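Long-range contacts in class D beta-lactamase (PDB 4IED), which probably hydrolyses the beta-lactam ring of antibiotics such as penicillins, giving substituted beta-amino acids, as a class D serine beta-lactamase: residues L27-K37 with D219-D229; V76-D84 with Q107-E117. All coordinates share one frame; numbering follows the deposited sequence. Where two conformers were deposited one is given.

Contact 1 (L27-K37 with D219-D229); sequences LNGTFVVYDLK and DNIYSFAINLD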
loop_
_atom_site.group_PDB
_atom_site.type_symbol
_atom_site.label_atom_id
_atom_site.label_comp_id
_atom_site.label_asym_id
_atom_site.label_seq_id
_atom_site.Cartn_x
_atom_site.Cartn_y
_atom_site.Cartn_z
ATOM N N LEU A 27 -7.845 -10.342 16.932
ATOM C CA LEU A 27 -6.623 -9.792 16.278
ATOM C C LEU A 27 -6.217 -8.487 16.875
ATOM O O LEU A 27 -7.077 -7.751 17.448
ATOM C CB LEU A 27 -6.883 -9.651 14.804
ATOM C CG LEU A 27 -7.149 -10.939 14.044
ATOM C CD1 LEU A 27 -7.751 -10.601 12.717
ATOM C CD2 LEU A 27 -5.911 -11.753 13.834
ATOM N N ASN A 28 -4.903 -8.263 16.898
ATOM C CA ASN A 28 -4.305 -7.022 17.329
ATOM C C ASN A 28 -3.932 -6.219 16.100
ATOM O O ASN A 28 -3.285 -6.715 15.195
ATOM C CB ASN A 28 -3.076 -7.279 18.150
ATOM C CG ASN A 28 -3.383 -8.016 19.416
ATOM O OD1 ASN A 28 -2.588 -8.863 19.841
ATOM N ND2 ASN A 28 -4.536 -7.734 20.025
ATOM N N GLY A 29 -4.399 -4.973 16.048
ATOM C CA GLY A 29 -4.044 -4.111 14.928
ATOM C C GLY A 29 -4.770 -2.789 15.017
ATOM O O GLY A 29 -5.240 -2.367 16.046
ATOM N N THR A 30 -4.790 -2.097 13.859
ATOM C CA THR A 30 -5.433 -0.846 13.752
ATOM C C THR A 30 -6.096 -0.751 12.363
ATOM O O THR A 30 -5.680 -1.425 11.396
ATOM C CB THR A 30 -4.376 0.308 13.858
ATOM O OG1 THR A 30 -5.067 1.588 13.867
ATOM C CG2 THR A 30 -3.310 0.305 12.716
ATOM N N PHE A 31 -7.101 0.139 12.258
ATOM C CA PHE A 31 -7.783 0.337 10.983
ATOM C C PHE A 31 -8.282 1.784 10.945
ATOM O O PHE A 31 -8.850 2.282 11.896
ATOM C CB PHE A 31 -8.942 -0.658 10.974
ATOM C CG PHE A 31 -9.766 -0.790 9.651
ATOM C CD1 PHE A 31 -9.368 -0.282 8.458
ATOM C CD2 PHE A 31 -11.030 -1.426 9.719
ATOM C CE1 PHE A 31 -10.153 -0.465 7.337
ATOM C CE2 PHE A 31 -11.853 -1.540 8.585
ATOM C CZ PHE A 31 -11.371 -1.045 7.456
ATOM N N VAL A 32 -7.953 2.488 9.860
ATOM C CA VAL A 32 -8.411 3.843 9.615
ATOM C C VAL A 32 -9.080 3.907 8.287
ATOM O O VAL A 32 -8.546 3.434 7.323
ATOM C CB VAL A 32 -7.188 4.804 9.605
ATOM C CG1 VAL A 32 -7.620 6.227 9.418
ATOM C CG2 VAL A 32 -6.434 4.646 10.907
ATOM N N VAL A 33 -10.234 4.564 8.286
ATOM C CA VAL A 33 -10.934 4.898 7.061
ATOM C C VAL A 33 -11.210 6.406 7.072
ATOM O O VAL A 33 -11.778 6.909 8.015
ATOM C CB VAL A 33 -12.224 4.121 6.859
ATOM C CG1 VAL A 33 -12.996 4.650 5.610
ATOM C CG2 VAL A 33 -11.971 2.611 6.822
ATOM N N TYR A 34 -10.833 7.098 5.983
ATOM C CA TYR A 34 -11.123 8.540 5.770
ATOM C C TYR A 34 -12.243 8.618 4.757
ATOM O O TYR A 34 -12.110 8.086 3.631
ATOM C CB TYR A 34 -9.930 9.335 5.318
ATOM C CG TYR A 34 -10.225 10.812 5.018
ATOM C CD1 TYR A 34 -10.572 11.671 6.035
ATOM C CD2 TYR A 34 -10.227 11.305 3.702
ATOM C CE1 TYR A 34 -10.888 13.002 5.764
ATOM C CE2 TYR A 34 -10.498 12.609 3.427
ATOM C CZ TYR A 34 -10.774 13.464 4.449
ATOM O OH TYR A 34 -11.108 14.780 4.229
ATOM N N ASP A 35 -13.329 9.270 5.169
ATOM C CA ASP A 35 -14.488 9.568 4.311
ATOM C C ASP A 35 -14.374 10.981 3.798
ATOM O O ASP A 35 -14.512 11.910 4.585
ATOM C CB ASP A 35 -15.726 9.345 5.210
ATOM C CG ASP A 35 -17.069 9.706 4.559
ATOM O OD1 ASP A 35 -17.100 10.598 3.622
ATOM O OD2 ASP A 35 -18.106 9.239 5.078
ATOM N N LEU A 36 -14.068 11.088 2.520
ATOM C CA LEU A 36 -13.768 12.409 1.901
ATOM C C LEU A 36 -14.999 13.330 1.993
ATOM O O LEU A 36 -14.910 14.512 2.361
ATOM C CB LEU A 36 -13.343 12.254 0.449
ATOM C CG LEU A 36 -13.135 13.572 -0.294
ATOM C CD1 LEU A 36 -12.032 14.425 0.280
ATOM C CD2 LEU A 36 -12.861 13.242 -1.734
ATOM N N LYS A 37 -16.159 12.840 1.565
ATOM C CA LYS A 37 -17.363 13.683 1.446
ATOM C C LYS A 37 -17.729 14.354 2.793
ATOM O O LYS A 37 -18.132 15.517 2.923
ATOM C CB LYS A 37 -18.510 12.874 0.873
ATOM C CG LYS A 37 -19.753 13.596 0.553
ATOM C CD LYS A 37 -20.843 12.624 0.066
ATOM C CE LYS A 37 -22.104 13.294 -0.149
ATOM N NZ LYS A 37 -23.200 12.385 -0.559
ATOM N N ASP A 219 -20.119 9.280 -5.587
ATOM C CA ASP A 219 -19.977 10.581 -4.974
ATOM C C ASP A 219 -19.104 10.669 -3.742
ATOM O O ASP A 219 -19.101 11.678 -3.062
ATOM C CB ASP A 219 -21.277 11.290 -4.667
ATOM C CG ASP A 219 -22.044 10.610 -3.548
ATOM O OD1 ASP A 219 -21.597 9.491 -3.122
ATOM O OD2 ASP A 219 -23.048 11.125 -3.097
ATOM N N ASN A 220 -18.261 9.669 -3.510
ATOM C CA ASN A 220 -17.348 9.701 -2.408
ATOM C C ASN A 220 -16.096 8.863 -2.687
ATOM O O ASN A 220 -15.990 8.147 -3.684
ATOM C CB ASN A 220 -18.079 9.158 -1.158
ATOM C CG ASN A 220 -17.527 9.682 0.150
ATOM O OD1 ASN A 220 -16.470 10.309 0.182
ATOM N ND2 ASN A 220 -18.298 9.466 1.260
ATOM N N ILE A 221 -15.102 9.078 -1.835
ATOM C CA ILE A 221 -13.832 8.280 -1.838
ATOM C C ILE A 221 -13.512 7.972 -0.403
ATOM O O ILE A 221 -13.428 8.850 0.431
ATOM C CB ILE A 221 -12.614 9.024 -2.420
ATOM C CG1 ILE A 221 -12.945 9.525 -3.814
ATOM C CG2 ILE A 221 -11.421 8.125 -2.425
ATOM C CD1 ILE A 221 -11.891 10.387 -4.462
ATOM N N TYR A 222 -13.347 6.652 -0.120
ATOM C CA TYR A 222 -12.991 6.142 1.210
ATOM C C TYR A 222 -11.598 5.627 1.152
ATOM O O TYR A 222 -11.351 4.611 0.511
ATOM C CB TYR A 222 -13.961 5.030 1.648
ATOM C CG TYR A 222 -15.412 5.408 1.604
ATOM C CD1 TYR A 222 -16.108 5.276 0.396
ATOM C CD2 TYR A 222 -16.113 5.827 2.747
ATOM C CE1 TYR A 222 -17.440 5.582 0.268
ATOM C CE2 TYR A 222 -17.450 6.227 2.565
ATOM C CZ TYR A 222 -18.093 6.092 1.354
ATOM O OH TYR A 222 -19.472 6.477 1.182
ATOM N N SER A 223 -10.653 6.336 1.794
ATOM C CA SER A 223 -9.267 5.886 1.771
ATOM C C SER A 223 -9.033 5.096 3.066
ATOM O O SER A 223 -9.585 5.420 4.120
ATOM C CB SER A 223 -8.336 7.060 1.768
ATOM O OG SER A 223 -8.443 7.721 0.482
ATOM N N PHE A 224 -8.267 4.033 2.982
ATOM C CA PHE A 224 -8.161 3.127 4.147
ATOM C C PHE A 224 -6.769 2.537 4.237
ATOM O O PHE A 224 -5.970 2.419 3.341
ATOM C CB PHE A 224 -9.163 1.982 4.061
ATOM C CG PHE A 224 -8.882 1.001 2.930
ATOM C CD1 PHE A 224 -7.997 -0.090 3.110
ATOM C CD2 PHE A 224 -9.537 1.141 1.720
ATOM C CE1 PHE A 224 -7.742 -0.961 2.097
ATOM C CE2 PHE A 224 -9.271 0.242 0.700
ATOM C CZ PHE A 224 -8.362 -0.781 0.894
ATOM N N ALA A 225 -6.474 2.198 5.517
ATOM C CA ALA A 225 -5.315 1.349 5.947
ATOM C C ALA A 225 -5.598 0.503 7.161
ATOM O O ALA A 225 -6.083 1.041 8.163
ATOM C CB ALA A 225 -4.118 2.237 6.232
ATOM N N ILE A 226 -5.275 -0.776 6.997
ATOM C CA ILE A 226 -5.312 -1.718 8.130
ATOM C C ILE A 226 -3.920 -2.279 8.242
ATOM O O ILE A 226 -3.209 -2.531 7.278
ATOM C CB ILE A 226 -6.358 -2.822 7.914
ATOM C CG1 ILE A 226 -6.576 -3.681 9.211
ATOM C CG2 ILE A 226 -6.044 -3.749 6.754
ATOM C CD1 ILE A 226 -7.822 -4.513 9.071
ATOM N N ASN A 227 -3.508 -2.450 9.495
ATOM C CA ASN A 227 -2.366 -3.378 9.783
ATOM C C ASN A 227 -2.673 -4.200 11.005
ATOM O O ASN A 227 -3.431 -3.848 11.880
ATOM C CB ASN A 227 -1.004 -2.641 9.821
ATOM C CG ASN A 227 -0.837 -1.700 11.001
ATOM O OD1 ASN A 227 -0.861 -2.078 12.140
ATOM N ND2 ASN A 227 -0.534 -0.428 10.692
ATOM N N LEU A 228 -2.122 -5.395 10.983
ATOM C CA LEU A 228 -2.448 -6.434 12.001
ATOM C C LEU A 228 -1.190 -7.192 12.297
ATOM O O LEU A 228 -0.355 -7.383 11.451
ATOM C CB LEU A 228 -3.421 -7.494 11.334
ATOM C CG LEU A 228 -4.721 -7.017 10.667
ATOM C CD1 LEU A 228 -5.412 -8.082 9.790
ATOM C CD2 LEU A 228 -5.568 -6.550 11.885
ATOM N N ASP A 229 -1.143 -7.729 13.481
ATOM C CA ASP A 229 -0.074 -8.709 13.867
ATOM C C ASP A 229 -0.426 -10.003 13.216
ATOM O O ASP A 229 -1.485 -10.574 13.529
ATOM C CB ASP A 229 -0.003 -8.859 15.436
ATOM C CG ASP A 229 0.479 -7.579 16.135
ATOM O OD1 ASP A 229 1.021 -6.647 15.443
ATOM O OD2 ASP A 229 0.384 -7.603 17.366
HETATM O O HOH W 1 -3.242 -10.258 15.844
HETATM O O HOH W 2 -0.324 -9.706 18.711
#

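Contact 2 (V76-D84 with Q107-E117); sequences VDEMFYYYD and QVPAYKKLARE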
loop_
_atom_site.group_PDB
_atom_site.type_symbol
_atom_site.label_atom_id
_atom_site.label_comp_id
_atom_site.label_asym_id
_atom_site.label_seq_id
_atom_site.Cartn_x
_atom_site.Cartn_y
_atom_site.Cartn_z
ATOM N N VAL A 76 3.774 2.242 -17.064
ATOM C CA VAL A 76 3.631 0.977 -16.316
ATOM C C VAL A 76 3.442 -0.239 -17.243
ATOM O O VAL A 76 3.477 -1.377 -16.787
ATOM C CB VAL A 76 2.483 1.058 -15.335
ATOM C CG1 VAL A 76 2.732 2.115 -14.259
ATOM C CG2 VAL A 76 1.168 1.381 -16.071
ATOM N N ASP A 77 3.257 0.001 -18.555
ATOM C CA ASP A 77 3.135 -1.105 -19.502
ATOM C C ASP A 77 4.410 -1.444 -20.258
ATOM O O ASP A 77 4.463 -2.431 -20.949
ATOM C CB ASP A 77 1.959 -0.798 -20.487
ATOM C CG ASP A 77 0.676 -0.808 -19.753
ATOM O OD1 ASP A 77 0.135 -1.891 -19.466
ATOM O OD2 ASP A 77 0.148 0.290 -19.382
ATOM N N GLU A 78 5.465 -0.681 -20.015
ATOM C CA GLU A 78 6.753 -0.936 -20.693
ATOM C C GLU A 78 7.516 -2.052 -20.034
ATOM O O GLU A 78 7.751 -1.984 -18.821
ATOM C CB GLU A 78 7.571 0.317 -20.687
ATOM C CG GLU A 78 8.753 0.249 -21.665
ATOM C CD GLU A 78 9.593 1.495 -21.709
ATOM O OE1 GLU A 78 10.095 1.919 -20.672
ATOM O OE2 GLU A 78 9.739 2.068 -22.831
ATOM N N MET A 79 7.985 -2.967 -20.815
ATOM C CA MET A 79 8.765 -4.078 -20.215
ATOM C C MET A 79 9.987 -3.449 -19.502
ATOM O O MET A 79 10.659 -2.563 -20.034
ATOM C CB MET A 79 9.177 -5.122 -21.226
ATOM C CG MET A 79 7.975 -5.780 -21.913
ATOM S SD MET A 79 6.733 -6.451 -20.818
ATOM C CE MET A 79 7.455 -7.798 -19.998
ATOM N N PHE A 80 10.238 -3.967 -18.308
ATOM C CA PHE A 80 11.263 -3.416 -17.402
ATOM C C PHE A 80 12.106 -4.452 -16.676
ATOM O O PHE A 80 13.321 -4.273 -16.628
ATOM C CB PHE A 80 10.547 -2.564 -16.339
ATOM C CG PHE A 80 11.518 -2.020 -15.264
ATOM C CD1 PHE A 80 12.445 -1.076 -15.610
ATOM C CD2 PHE A 80 11.419 -2.500 -13.956
ATOM C CE1 PHE A 80 13.378 -0.587 -14.670
ATOM C CE2 PHE A 80 12.328 -1.978 -13.027
ATOM C CZ PHE A 80 13.329 -1.111 -13.408
ATOM N N TYR A 81 11.491 -5.482 -16.118
ATOM C CA TYR A 81 12.220 -6.515 -15.375
ATOM C C TYR A 81 12.426 -7.708 -16.287
ATOM O O TYR A 81 11.462 -8.221 -16.917
ATOM C CB TYR A 81 11.439 -6.939 -14.141
ATOM C CG TYR A 81 12.048 -8.092 -13.447
ATOM C CD1 TYR A 81 13.147 -7.942 -12.652
ATOM C CD2 TYR A 81 11.463 -9.316 -13.533
ATOM C CE1 TYR A 81 13.699 -9.085 -12.065
ATOM C CE2 TYR A 81 12.009 -10.454 -12.922
ATOM C CZ TYR A 81 13.108 -10.325 -12.171
ATOM O OH TYR A 81 13.679 -11.475 -11.577
ATOM N N TYR A 82 13.626 -8.201 -16.356
ATOM C CA TYR A 82 14.018 -9.318 -17.204
ATOM C C TYR A 82 14.447 -10.463 -16.317
ATOM O O TYR A 82 15.464 -10.385 -15.553
ATOM C CB TYR A 82 15.172 -8.894 -18.174
ATOM C CG TYR A 82 14.783 -7.754 -19.117
ATOM C CD1 TYR A 82 14.155 -8.028 -20.339
ATOM C CD2 TYR A 82 15.003 -6.520 -18.764
ATOM C CE1 TYR A 82 13.761 -6.963 -21.183
ATOM C CE2 TYR A 82 14.576 -5.430 -19.536
ATOM C CZ TYR A 82 13.973 -5.690 -20.735
ATOM O OH TYR A 82 13.588 -4.584 -21.541
ATOM N N TYR A 83 13.657 -11.504 -16.333
ATOM C CA TYR A 83 13.920 -12.654 -15.455
ATOM C C TYR A 83 15.083 -13.439 -15.985
ATOM O O TYR A 83 15.388 -13.402 -17.200
ATOM C CB TYR A 83 12.624 -13.483 -15.293
ATOM C CG TYR A 83 12.847 -14.700 -14.366
ATOM C CD1 TYR A 83 13.175 -14.504 -13.046
ATOM C CD2 TYR A 83 12.579 -16.034 -14.773
ATOM C CE1 TYR A 83 13.381 -15.588 -12.215
ATOM C CE2 TYR A 83 12.790 -17.131 -13.928
ATOM C CZ TYR A 83 13.162 -16.876 -12.656
ATOM O OH TYR A 83 13.356 -17.989 -11.845
ATOM N N ASP A 84 15.865 -14.056 -15.124
ATOM C CA ASP A 84 17.118 -14.769 -15.449
ATOM C C ASP A 84 17.225 -16.181 -14.885
ATOM O O ASP A 84 18.330 -16.723 -14.829
ATOM C CB ASP A 84 18.256 -13.907 -14.914
ATOM C CG ASP A 84 18.278 -13.877 -13.387
ATOM O OD1 ASP A 84 17.248 -14.118 -12.652
ATOM O OD2 ASP A 84 19.441 -13.573 -12.850
ATOM N N GLN A 107 5.948 -8.450 -7.151
ATOM C CA GLN A 107 7.191 -9.024 -7.679
ATOM C C GLN A 107 8.405 -8.261 -7.109
ATOM O O GLN A 107 8.937 -7.323 -7.707
ATOM C CB GLN A 107 7.155 -9.040 -9.218
ATOM C CG GLN A 107 8.269 -9.836 -9.913
ATOM C CD GLN A 107 8.116 -9.790 -11.420
ATOM O OE1 GLN A 107 7.683 -8.727 -11.929
ATOM N NE2 GLN A 107 8.576 -10.792 -12.132
ATOM N N VAL A 108 8.831 -8.631 -5.922
ATOM C CA VAL A 108 9.913 -7.913 -5.253
ATOM C C VAL A 108 11.110 -7.721 -6.108
ATOM O O VAL A 108 11.659 -6.634 -6.063
ATOM C CB VAL A 108 10.238 -8.591 -3.938
ATOM C CG1 VAL A 108 11.261 -7.747 -3.132
ATOM C CG2 VAL A 108 9.048 -8.723 -3.020
ATOM N N PRO A 109 11.624 -8.759 -6.860
ATOM C CA PRO A 109 12.848 -8.419 -7.594
ATOM C C PRO A 109 12.726 -7.301 -8.585
ATOM O O PRO A 109 13.729 -6.573 -8.886
ATOM C CB PRO A 109 13.231 -9.709 -8.307
ATOM C CG PRO A 109 12.141 -10.726 -7.933
ATOM C CD PRO A 109 11.203 -10.155 -6.953
ATOM N N ALA A 110 11.567 -7.081 -9.183
ATOM C CA ALA A 110 11.333 -6.003 -10.150
ATOM C C ALA A 110 11.403 -4.657 -9.407
ATOM O O ALA A 110 11.969 -3.742 -9.935
ATOM C CB ALA A 110 9.967 -6.186 -10.787
ATOM N N TYR A 111 10.843 -4.572 -8.192
ATOM C CA TYR A 111 10.860 -3.355 -7.455
ATOM C C TYR A 111 12.227 -3.088 -6.788
ATOM O O TYR A 111 12.617 -1.914 -6.620
ATOM C CB TYR A 111 9.694 -3.273 -6.469
ATOM C CG TYR A 111 8.446 -2.792 -7.168
ATOM C CD1 TYR A 111 7.558 -3.724 -7.765
ATOM C CD2 TYR A 111 8.177 -1.444 -7.248
ATOM C CE1 TYR A 111 6.527 -3.252 -8.532
ATOM C CE2 TYR A 111 7.091 -1.003 -7.984
ATOM C CZ TYR A 111 6.255 -1.929 -8.567
ATOM O OH TYR A 111 5.160 -1.482 -9.317
ATOM N N LYS A 112 12.985 -4.138 -6.524
ATOM C CA LYS A 112 14.390 -3.915 -6.059
ATOM C C LYS A 112 15.178 -3.300 -7.271
ATOM O O LYS A 112 15.962 -2.373 -7.091
ATOM C CB LYS A 112 14.979 -5.195 -5.582
ATOM C CG LYS A 112 14.445 -5.626 -4.278
ATOM C CD LYS A 112 15.171 -6.868 -3.752
ATOM C CE LYS A 112 14.808 -7.194 -2.328
ATOM N NZ LYS A 112 15.532 -8.324 -1.755
ATOM N N LYS A 113 15.020 -3.837 -8.470
ATOM C CA LYS A 113 15.645 -3.240 -9.642
ATOM C C LYS A 113 15.251 -1.786 -9.824
ATOM O O LYS A 113 16.113 -0.914 -10.070
ATOM C CB LYS A 113 15.234 -4.043 -10.881
ATOM C CG LYS A 113 15.790 -3.530 -12.205
ATOM C CD LYS A 113 15.376 -4.447 -13.331
ATOM C CE LYS A 113 15.938 -4.019 -14.627
ATOM N NZ LYS A 113 17.422 -3.828 -14.553
ATOM N N LEU A 114 13.953 -1.475 -9.688
ATOM C CA LEU A 114 13.511 -0.090 -9.740
ATOM C C LEU A 114 14.228 0.814 -8.729
ATOM O O LEU A 114 14.716 1.884 -9.066
ATOM C CB LEU A 114 11.998 -0.039 -9.550
ATOM C CG LEU A 114 11.345 1.357 -9.715
ATOM C CD1 LEU A 114 11.629 1.992 -10.984
ATOM C CD2 LEU A 114 9.899 1.306 -9.456
ATOM N N ALA A 115 14.266 0.343 -7.477
ATOM C CA ALA A 115 14.919 1.107 -6.395
ATOM C C ALA A 115 16.372 1.359 -6.753
ATOM O O ALA A 115 16.904 2.444 -6.568
ATOM C CB ALA A 115 14.725 0.428 -5.046
ATOM N N ARG A 116 17.058 0.304 -7.132
ATOM C CA ARG A 116 18.477 0.476 -7.442
ATOM C C ARG A 116 18.712 1.477 -8.563
ATOM O O ARG A 116 19.656 2.290 -8.501
ATOM C CB ARG A 116 19.119 -0.830 -7.869
ATOM C CG ARG A 116 19.182 -1.816 -6.760
ATOM C CD ARG A 116 19.888 -3.010 -7.285
ATOM N NE ARG A 116 19.269 -3.729 -8.386
ATOM C CZ ARG A 116 18.528 -4.804 -8.234
ATOM N NH1 ARG A 116 18.230 -5.285 -6.986
ATOM N NH2 ARG A 116 18.207 -5.484 -9.338
ATOM N N GLU A 117 17.898 1.403 -9.641
ATOM C CA GLU A 117 18.070 2.332 -10.796
ATOM C C GLU A 117 17.778 3.736 -10.343
ATOM O O GLU A 117 18.459 4.677 -10.737
ATOM C CB GLU A 117 17.212 1.873 -11.966
ATOM C CG GLU A 117 17.754 0.580 -12.550
ATOM C CD GLU A 117 17.110 0.117 -13.800
ATOM O OE1 GLU A 117 17.356 -1.085 -14.111
ATOM O OE2 GLU A 117 16.416 0.940 -14.466
#

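Contact 1 (L27-K37 with D219-D229)
Thr-30/Asn-227, Val-32/Ala-225 and Tyr-34/Ser-223 are hydrogen-bonded pairs of an antiparallel ladder, each bonded in both directions through the backbone; the axes of strands 29-35 and 221-229 come within 4.6 Å. Asp-229 N to Asn-28 O and Leu-36 N to Ile-221 O extend the ladder at its ends. Gly-29 suits the tight non-hydrogen-bonded pair with Leu-228: Gly-29 CA sits 3.1 Å from Asn-227 O, an approach made easy by the lack of a side chain.

Apolar contacts lie on the face of Phe-31 and Val-33. Ile-226 CD1 covers one face of the Phe-31 ring toward its rim, while Ala-225 O meets the ring edge in plane. The branches of Val-33 divide the work: CG1 meets Tyr-222 CB and CG2 meets Phe-224 CB at 4.0 Å. Helices 16-25 and 238-249 pack against this face.

Polar side chains close both ends. The Asn-220 amide uses both its atoms: ND2 gives a nearly straight bond (167°) to Asp-35 OD1, 2.9 Å away, from above the carboxylate plane, and OD1 accepts from Lys-37 N and Ile-221 N on opposite faces of its plane. Lys-37, fully extended, carries NZ to a 2.8 Å salt bridge with Asp-219 OD2. At the other end one water donates to Asn-28 OD1 and Asp-229 OD2; Asp-229 OD1 is paired with Arg-48.

Asp-35 also accepts from Asn-38; both have been seen as magnesium ligands in this protein, although neither binds magnesium in this model. Pairing N-terminal and C-terminal strands in a central antiparallel sheet is characteristic of the serine beta-lactamase and penicillin-binding protein fold.

Contact 2 (V76-D84 with Q107-E117)
Phe-80 and Tyr-81 both hold CG opposite the backbone N (chi1 176° and 173°), and these torsions carry the two neighbouring rings onto the first turns of helix 108-130: the Phe-80 rim meets Ala-110 O and Leu-114 N, while the Tyr-81 ring lies against CA, CB and N of Ala-110. The extended part of the Lys-113 chain runs past Phe-80 in the opposite direction, and a final bend at chi4 places NZ by Glu-117 OE1.

In the conformers given here for Lys-113 and Glu-117, Lys-113 CD lies over one face of the Phe-80 ring, a CH-pi contact 4.3 Å from CD to the ring centroid, and Glu-117 OE2 is 3.4 Å from Phe-80 CE1 at the ring edge. Lysine can serve both needs, its methylenes covering the ring while Lys-113 NZ makes a 2.8 Å salt bridge to Glu-117 OE1, nearly in line with the C-O bond. Phe-80 CE2 is 3.6 Å from Ala-110 O, which lies in the ring plane.

The small Ala-110 lets Tyr-81 come close: Ala-110 CB is 3.7 Å from Tyr-81 CB, and Ala-110 N lies over one face of the ring. Pro-109, well tolerated in a first helical turn, offers CB to the phenol end, 3.7 Å from Tyr-81 OH. The Gln-107 amide, its plane 61° from the ring, sets NE2 3.5 Å from Tyr-81 CD2; Ser-97 and Trp-93 hold its polar atoms.

A classic beta bulge joins Phe-80 and Tyr-81 to Ser-97. The two rings lean from this loop, between helices 62-69 and 99-105, on the start of helix 108-130, where Asn-63 of helix 62-69 touches Leu-114.

In the fold
The two contacts lie on opposite sides of the chain's centre, their own centres 29 Å apart and their nearest atoms about 17 Å apart, so they do not touch. Along the chain, contact 1 opens with residues 27-37 and closes only with 219-229; both segments of contact 2 fall in between. Contact 1 belongs to the central antiparallel sheet, whereas contact 2 ties a loop to helix 108-130 in the helical part of the molecule. One joins distant ends of the sequence and the other is local, with 22 residues between its segments. All four segments belong to the penicillin-binding, transpeptidase-like fold of this family, which combines sheet and helices.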